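Local atomic coordinates of NreA protein (Staphylococcus carnosus subsp. carnosus, PDB entry 4IUK), a protein that probably acts as a GAF-domain nitrate receptor, working with the NreB/NreC two-component system that controls nitrate respiration in staphylococci. Residues Val54-Tyr59 and Met70-Pro75. Residues are numbered along the deposited sequence; the frame is centred on the assembly and turned at random.
Sequences VIKWKY and MIVLRP. With NO3 (nitrate ion), chain C.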
loop_
_atom_site.group_PDB
_atom_site.type_symbol
_atom_site.label_atom_id
_atom_site.label_comp_id
_atom_site.label_asym_id
_atom_site.label_seq_id
_atom_site.Cartn_x
_atom_site.Cartn_y
_atom_site.Cartn_z
ATOM N N VAL A 54 -5.449 14.797 3.573
ATOM C CA VAL A 54 -5.470 13.477 4.198
ATOM C C VAL A 54 -5.140 12.375 3.196
ATOM O O VAL A 54 -5.163 12.595 1.984
ATOM C CB VAL A 54 -6.838 13.186 4.826
ATOM C CG1 VAL A 54 -7.200 14.282 5.825
ATOM C CG2 VAL A 54 -7.900 13.087 3.743
ATOM N N ILE A 55 -4.822 11.192 3.709
ATOM C CA ILE A 55 -4.548 10.040 2.856
ATOM C C ILE A 55 -5.688 9.043 2.986
ATOM O O ILE A 55 -6.134 8.730 4.096
ATOM C CB ILE A 55 -3.228 9.342 3.240
ATOM C CG1 ILE A 55 -2.041 10.279 3.030
ATOM C CG2 ILE A 55 -3.029 8.076 2.425
ATOM C CD1 ILE A 55 -1.792 10.621 1.585
ATOM N N LYS A 56 -6.182 8.562 1.852
ATOM C CA LYS A 56 -7.202 7.531 1.865
ATOM C C LYS A 56 -6.819 6.386 0.937
ATOM O O LYS A 56 -6.030 6.557 0.001
ATOM C CB LYS A 56 -8.563 8.102 1.463
ATOM C CG LYS A 56 -9.049 9.234 2.348
ATOM C CD LYS A 56 -10.485 9.024 2.763
ATOM C CE LYS A 56 -11.372 8.838 1.550
ATOM N NZ LYS A 56 -11.292 10.015 0.638
ATOM N N TRP A 57 -7.377 5.216 1.213
ATOM C CA TRP A 57 -7.195 4.065 0.345
ATOM C C TRP A 57 -8.221 4.108 -0.781
ATOM O O TRP A 57 -9.267 3.468 -0.709
ATOM C CB TRP A 57 -7.277 2.771 1.159
ATOM C CG TRP A 57 -6.091 2.639 2.057
ATOM C CD1 TRP A 57 -6.022 2.951 3.383
ATOM C CD2 TRP A 57 -4.779 2.201 1.675
ATOM N NE1 TRP A 57 -4.747 2.719 3.859
ATOM C CE2 TRP A 57 -3.968 2.257 2.829
ATOM C CE3 TRP A 57 -4.216 1.753 0.471
ATOM C CZ2 TRP A 57 -2.618 1.885 2.810
ATOM C CZ3 TRP A 57 -2.879 1.393 0.454
ATOM C CH2 TRP A 57 -2.096 1.456 1.615
ATOM N N LYS A 58 -7.899 4.888 -1.811
ATOM C CA LYS A 58 -8.818 5.186 -2.905
ATOM C C LYS A 58 -9.182 3.977 -3.764
ATOM O O LYS A 58 -10.330 3.841 -4.178
ATOM C CB LYS A 58 -8.252 6.299 -3.791
ATOM C CG LYS A 58 -8.236 7.673 -3.136
ATOM N N TYR A 59 -8.208 3.112 -4.038
ATOM C CA TYR A 59 -8.438 1.930 -4.873
ATOM C C TYR A 59 -8.037 0.643 -4.155
ATOM O O TYR A 59 -7.059 0.618 -3.405
ATOM C CB TYR A 59 -7.667 2.040 -6.189
ATOM C CG TYR A 59 -8.021 3.251 -7.013
ATOM C CD1 TYR A 59 -9.081 3.218 -7.914
ATOM C CD2 TYR A 59 -7.296 4.434 -6.896
ATOM C CE1 TYR A 59 -9.414 4.336 -8.670
ATOM C CE2 TYR A 59 -7.621 5.554 -7.650
ATOM C CZ TYR A 59 -8.679 5.496 -8.535
ATOM O OH TYR A 59 -9.002 6.602 -9.288
ATOM N N MET A 70 -13.451 3.489 4.771
ATOM C CA MET A 70 -13.695 4.369 5.910
ATOM C C MET A 70 -12.412 4.905 6.542
ATOM O O MET A 70 -12.462 5.733 7.445
ATOM C CB MET A 70 -14.530 3.647 6.968
ATOM C CG MET A 70 -15.979 3.415 6.564
ATOM N N ILE A 71 -11.265 4.431 6.071
ATOM C CA ILE A 71 -9.989 4.846 6.638
ATOM C C ILE A 71 -9.581 6.239 6.163
ATOM O O ILE A 71 -9.468 6.488 4.962
ATOM C CB ILE A 71 -8.875 3.843 6.290
ATOM C CG1 ILE A 71 -9.198 2.472 6.884
ATOM C CG2 ILE A 71 -7.540 4.341 6.797
ATOM C CD1 ILE A 71 -8.278 1.374 6.420
ATOM N N VAL A 72 -9.373 7.149 7.113
ATOM C CA VAL A 72 -8.879 8.489 6.813
ATOM C C VAL A 72 -7.630 8.739 7.649
ATOM O O VAL A 72 -7.680 8.700 8.873
ATOM C CB VAL A 72 -9.926 9.572 7.142
ATOM C CG1 VAL A 72 -9.437 10.943 6.686
ATOM C CG2 VAL A 72 -11.258 9.236 6.494
ATOM N N LEU A 73 -6.505 8.985 6.991
ATOM C CA LEU A 73 -5.239 9.114 7.703
ATOM C C LEU A 73 -4.747 10.546 7.695
ATOM O O LEU A 73 -4.738 11.202 6.654
ATOM C CB LEU A 73 -4.172 8.218 7.068
ATOM C CG LEU A 73 -4.446 6.712 7.009
ATOM C CD1 LEU A 73 -3.381 5.997 6.188
ATOM C CD2 LEU A 73 -4.505 6.127 8.415
ATOM N N ARG A 74 -4.331 11.030 8.858
ATOM C CA ARG A 74 -3.674 12.324 8.928
ATOM C C ARG A 74 -2.258 12.144 8.371
ATOM O O ARG A 74 -1.734 11.027 8.361
ATOM C CB ARG A 74 -3.683 12.861 10.368
ATOM C CG ARG A 74 -5.083 13.233 10.878
ATOM C CD ARG A 74 -5.064 13.821 12.294
ATOM N NE ARG A 74 -6.396 13.844 12.908
ATOM C CZ ARG A 74 -7.039 14.943 13.299
ATOM N NH1 ARG A 74 -6.477 16.139 13.161
ATOM N NH2 ARG A 74 -8.249 14.847 13.840
ATOM N N PRO A 75 -1.647 13.236 7.876
ATOM C CA PRO A 75 -0.300 13.198 7.298
ATOM C C PRO A 75 0.699 12.427 8.158
ATOM O O PRO A 75 0.782 12.660 9.363
ATOM C CB PRO A 75 0.088 14.677 7.267
ATOM C CG PRO A 75 -1.189 15.377 7.077
ATOM C CD PRO A 75 -2.206 14.602 7.855
HETATM N N NO3 C . -2.815 2.102 6.886
HETATM O O1 NO3 C . -4.197 1.975 7.037
HETATM O O2 NO3 C . -2.286 2.964 5.927
HETATM O O3 NO3 C . -1.950 1.360 7.691
HETATM O O HOH W 1 -9.719 4.907 2.762
#
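V54 meets V72 at the start of strand 54-61, its CB lying 3.9 Å from V72 CG1, the two side chains crossing at a slant. With CG1 of V72 anti to its own backbone N (chi1 -174°), that methyl faces V54, and CG2 is turned to K56. I55 carries the backbone pairing. Its N donates to L73 O at 2.9 Å, nearly straight at 170°, and its O accepts from L73 N, also at 2.9 Å; the two reciprocal bonds make I55 and L73 an antiparallel hydrogen-bonded pair. The CB atoms of I55 and L73 touch, but the isoleucine tip leads off to A80 and I84 of helix 78-86. K56 runs alongside V72, with CD 3.8 Å from CG2, and its bent chain carries NZ to a salt bridge with E47. At W57 the direct pairing has ended: a single water accepts from W57 N at 2.8 Å and donates to I71 O at 2.7 Å, bridging the gap. The indole meets CG2 of I71 at its edge, close to the ring plane. On the same edge, NE1 donates to O2 of the nitrate ion, 3.2 Å away and bent to 135°, with a weak second bond to O1. L73 CD1 packs against O2 at 3.2 Å, giving the ion an apolar neighbour. The backbone N atoms of L79, A80 and I109 also donate to the ion. The arrangement is a beta hairpin that adds the short outermost strand 72-73 to an antiparallel GAF-domain sheet; its W57 and L73 help surround the nitrate, consistent with a GAF ligand pocket and nitrate sensing.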